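Local coordinates for polyhedrin (Simulium ubiquitum cypovirus, PDB 5A9A), which forms the crystalline lattice of cypovirus polyhedra, the insect virus occlusion bodies that embed and protect virus particles, at the interface of chains A and B. Numbering follows the deposited sequence. Chains: chain A/B, Polyhedrin.

The interface of chains A and B. Residues chain A 133-135; chain B 22-23, 26-27, 33, 111-112, 156, 222, 236-238.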
# COMPACT_ATOMS: atom_id res chain seq x y z
N ASP A 133 -23.83 -8.83 1.29
CA ASP A 133 -24.11 -7.98 0.14
C ASP A 133 -23.41 -6.65 0.37
O ASP A 133 -23.63 -5.99 1.38
CB ASP A 133 -25.62 -7.76 0.02
CG ASP A 133 -26.02 -7.08 -1.27
OD1 ASP A 133 -25.46 -6.01 -1.59
OD2 ASP A 133 -26.90 -7.62 -1.97
N TRP A 134 -22.55 -6.25 -0.57
CA TRP A 134 -21.73 -5.05 -0.39
C TRP A 134 -22.59 -3.81 -0.14
O TRP A 134 -22.14 -2.84 0.47
CB TRP A 134 -20.82 -4.81 -1.59
CG TRP A 134 -21.53 -4.36 -2.83
CD1 TRP A 134 -22.04 -5.14 -3.82
CD2 TRP A 134 -21.80 -3.00 -3.22
NE1 TRP A 134 -22.61 -4.36 -4.80
CE2 TRP A 134 -22.48 -3.04 -4.45
CE3 TRP A 134 -21.53 -1.76 -2.64
CZ2 TRP A 134 -22.90 -1.89 -5.12
CZ3 TRP A 134 -21.95 -0.61 -3.30
CH2 TRP A 134 -22.63 -0.69 -4.53
N ARG A 135 -23.83 -3.84 -0.62
CA ARG A 135 -24.71 -2.69 -0.50
C ARG A 135 -25.19 -2.47 0.93
O ARG A 135 -25.78 -1.43 1.24
CB ARG A 135 -25.90 -2.83 -1.46
CG ARG A 135 -25.50 -2.80 -2.93
CD ARG A 135 -26.63 -3.23 -3.85
NE ARG A 135 -26.99 -4.63 -3.66
CZ ARG A 135 -27.88 -5.28 -4.40
NH1 ARG A 135 -28.51 -4.66 -5.39
NH2 ARG A 135 -28.15 -6.55 -4.14
N GLN B 22 -33.54 -0.71 1.02
CA GLN B 22 -32.32 -0.83 1.82
C GLN B 22 -31.10 -1.13 0.95
O GLN B 22 -30.02 -0.57 1.17
CB GLN B 22 -32.49 -1.94 2.86
CG GLN B 22 -31.27 -2.20 3.72
CD GLN B 22 -31.58 -3.08 4.90
OE1 GLN B 22 -31.61 -4.31 4.78
NE2 GLN B 22 -31.81 -2.47 6.06
N LEU B 23 -31.27 -2.00 -0.04
CA LEU B 23 -30.17 -2.37 -0.92
C LEU B 23 -29.77 -1.21 -1.83
O LEU B 23 -28.61 -1.09 -2.22
CB LEU B 23 -30.55 -3.58 -1.77
CG LEU B 23 -30.68 -4.91 -1.01
CD1 LEU B 23 -31.26 -5.97 -1.93
CD2 LEU B 23 -29.34 -5.35 -0.46
N GLY B 26 -28.76 1.66 1.10
CA GLY B 26 -27.70 1.21 1.99
C GLY B 26 -26.34 1.79 1.64
O GLY B 26 -25.61 2.22 2.53
N PRO B 27 -25.98 1.78 0.35
CA PRO B 27 -24.70 2.34 -0.09
C PRO B 27 -24.52 3.84 0.17
O PRO B 27 -23.40 4.32 0.10
CB PRO B 27 -24.71 2.08 -1.60
CG PRO B 27 -25.59 0.90 -1.77
CD PRO B 27 -26.67 1.05 -0.73
N ILE B 33 -19.75 0.93 2.22
CA ILE B 33 -18.70 0.46 1.33
C ILE B 33 -18.95 0.85 -0.12
O ILE B 33 -20.09 0.85 -0.58
CB ILE B 33 -18.55 -1.08 1.41
CG1 ILE B 33 -17.85 -1.48 2.72
CG2 ILE B 33 -17.77 -1.61 0.22
CD1 ILE B 33 -16.42 -1.00 2.82
N ASN B 111 -19.10 1.13 -8.37
CA ASN B 111 -20.40 1.03 -7.71
C ASN B 111 -20.42 1.64 -6.32
O ASN B 111 -19.48 1.46 -5.54
CB ASN B 111 -20.83 -0.43 -7.62
CG ASN B 111 -20.74 -1.14 -8.95
OD1 ASN B 111 -21.73 -1.26 -9.67
ND2 ASN B 111 -19.54 -1.62 -9.28
N GLY B 112 -21.49 2.36 -6.01
CA GLY B 112 -21.68 2.94 -4.69
C GLY B 112 -21.93 4.43 -4.73
O GLY B 112 -22.10 5.03 -5.79
N LEU B 156 -26.54 3.83 -8.82
CA LEU B 156 -25.52 3.19 -8.00
C LEU B 156 -24.23 2.84 -8.75
O LEU B 156 -23.17 2.70 -8.13
CB LEU B 156 -26.06 1.91 -7.36
CG LEU B 156 -26.60 1.97 -5.94
CD1 LEU B 156 -26.77 0.55 -5.41
CD2 LEU B 156 -25.67 2.76 -5.03
N ASN B 222 -23.57 -8.20 -7.61
CA ASN B 222 -24.34 -6.99 -7.86
C ASN B 222 -23.46 -5.78 -8.15
O ASN B 222 -23.60 -4.72 -7.55
CB ASN B 222 -25.29 -6.71 -6.68
CG ASN B 222 -26.46 -7.67 -6.64
OD1 ASN B 222 -27.40 -7.54 -7.42
ND2 ASN B 222 -26.40 -8.65 -5.75
N GLY B 236 -26.63 -2.92 -10.45
CA GLY B 236 -26.39 -2.67 -9.04
C GLY B 236 -27.66 -2.49 -8.21
O GLY B 236 -27.60 -2.45 -6.98
N LEU B 237 -28.80 -2.39 -8.89
CA LEU B 237 -30.07 -2.12 -8.23
C LEU B 237 -30.73 -3.40 -7.73
O LEU B 237 -30.27 -4.50 -8.00
CB LEU B 237 -31.00 -1.38 -9.18
CG LEU B 237 -31.17 0.14 -9.01
CD1 LEU B 237 -29.95 0.81 -8.39
CD2 LEU B 237 -31.49 0.77 -10.36
N ALA B 238 -31.83 -3.23 -6.99
CA ALA B 238 -32.56 -4.36 -6.44
C ALA B 238 -33.50 -4.97 -7.47
O ALA B 238 -33.98 -4.27 -8.36
CB ALA B 238 -33.35 -3.92 -5.21
O HOH W 1 -22.43 -0.05 0.72
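A bend at chi3 (-65°) folds A:Arg135 back toward A:Asp133, whose CG stands anti to its backbone N (chi1 -170°), while A:Trp134 holds CG in the crowded position between its backbone N and carbonyl carbon (chi1 72°). Guanidinium and carboxylate meet side-on and nearly coplanar: NE of A:Arg135 reaches the syn lone pair of OD1 of A:Asp133 at 2.9 Å, and NH2 that of OD2 at 2.7 Å, a salt bridge within chain A. The backbone N-H of A:Arg135 on the anti lone pair of OD1 steadies the carboxylate, whose two side-on bonds fix the guanidinium's rotation and probably offset its charge. Chain B sandwiches this flat group, with CB of B:Leu23 over one face and the amide of B:Asn222 stacked, offset toward the rim, on the other. NH1 of A:Arg135 donates to the carbonyl O of B:Gly236 at 2.9 Å, from above the carbonyl plane, and B:Pro27 lies alongside the arginine chain. CG of A:Arg135 lies over one face of the A:Trp134 indole, whose NE1 points in the ring plane to the backbone O of B:Asn222 (2.9 Å). CB of B:Asn111 comes over the outer margin of the opposite face, 3.6 Å from CZ2 of A:Trp134, near the B:Gly112 backbone. A water bridges the carbonyl oxygens of A:Trp134 and B:Ile33. The short 3-10 helix 134-136 thus donates to chain B carbonyls and packs against its side chains, probably helping hold the crystalline occlusion body together.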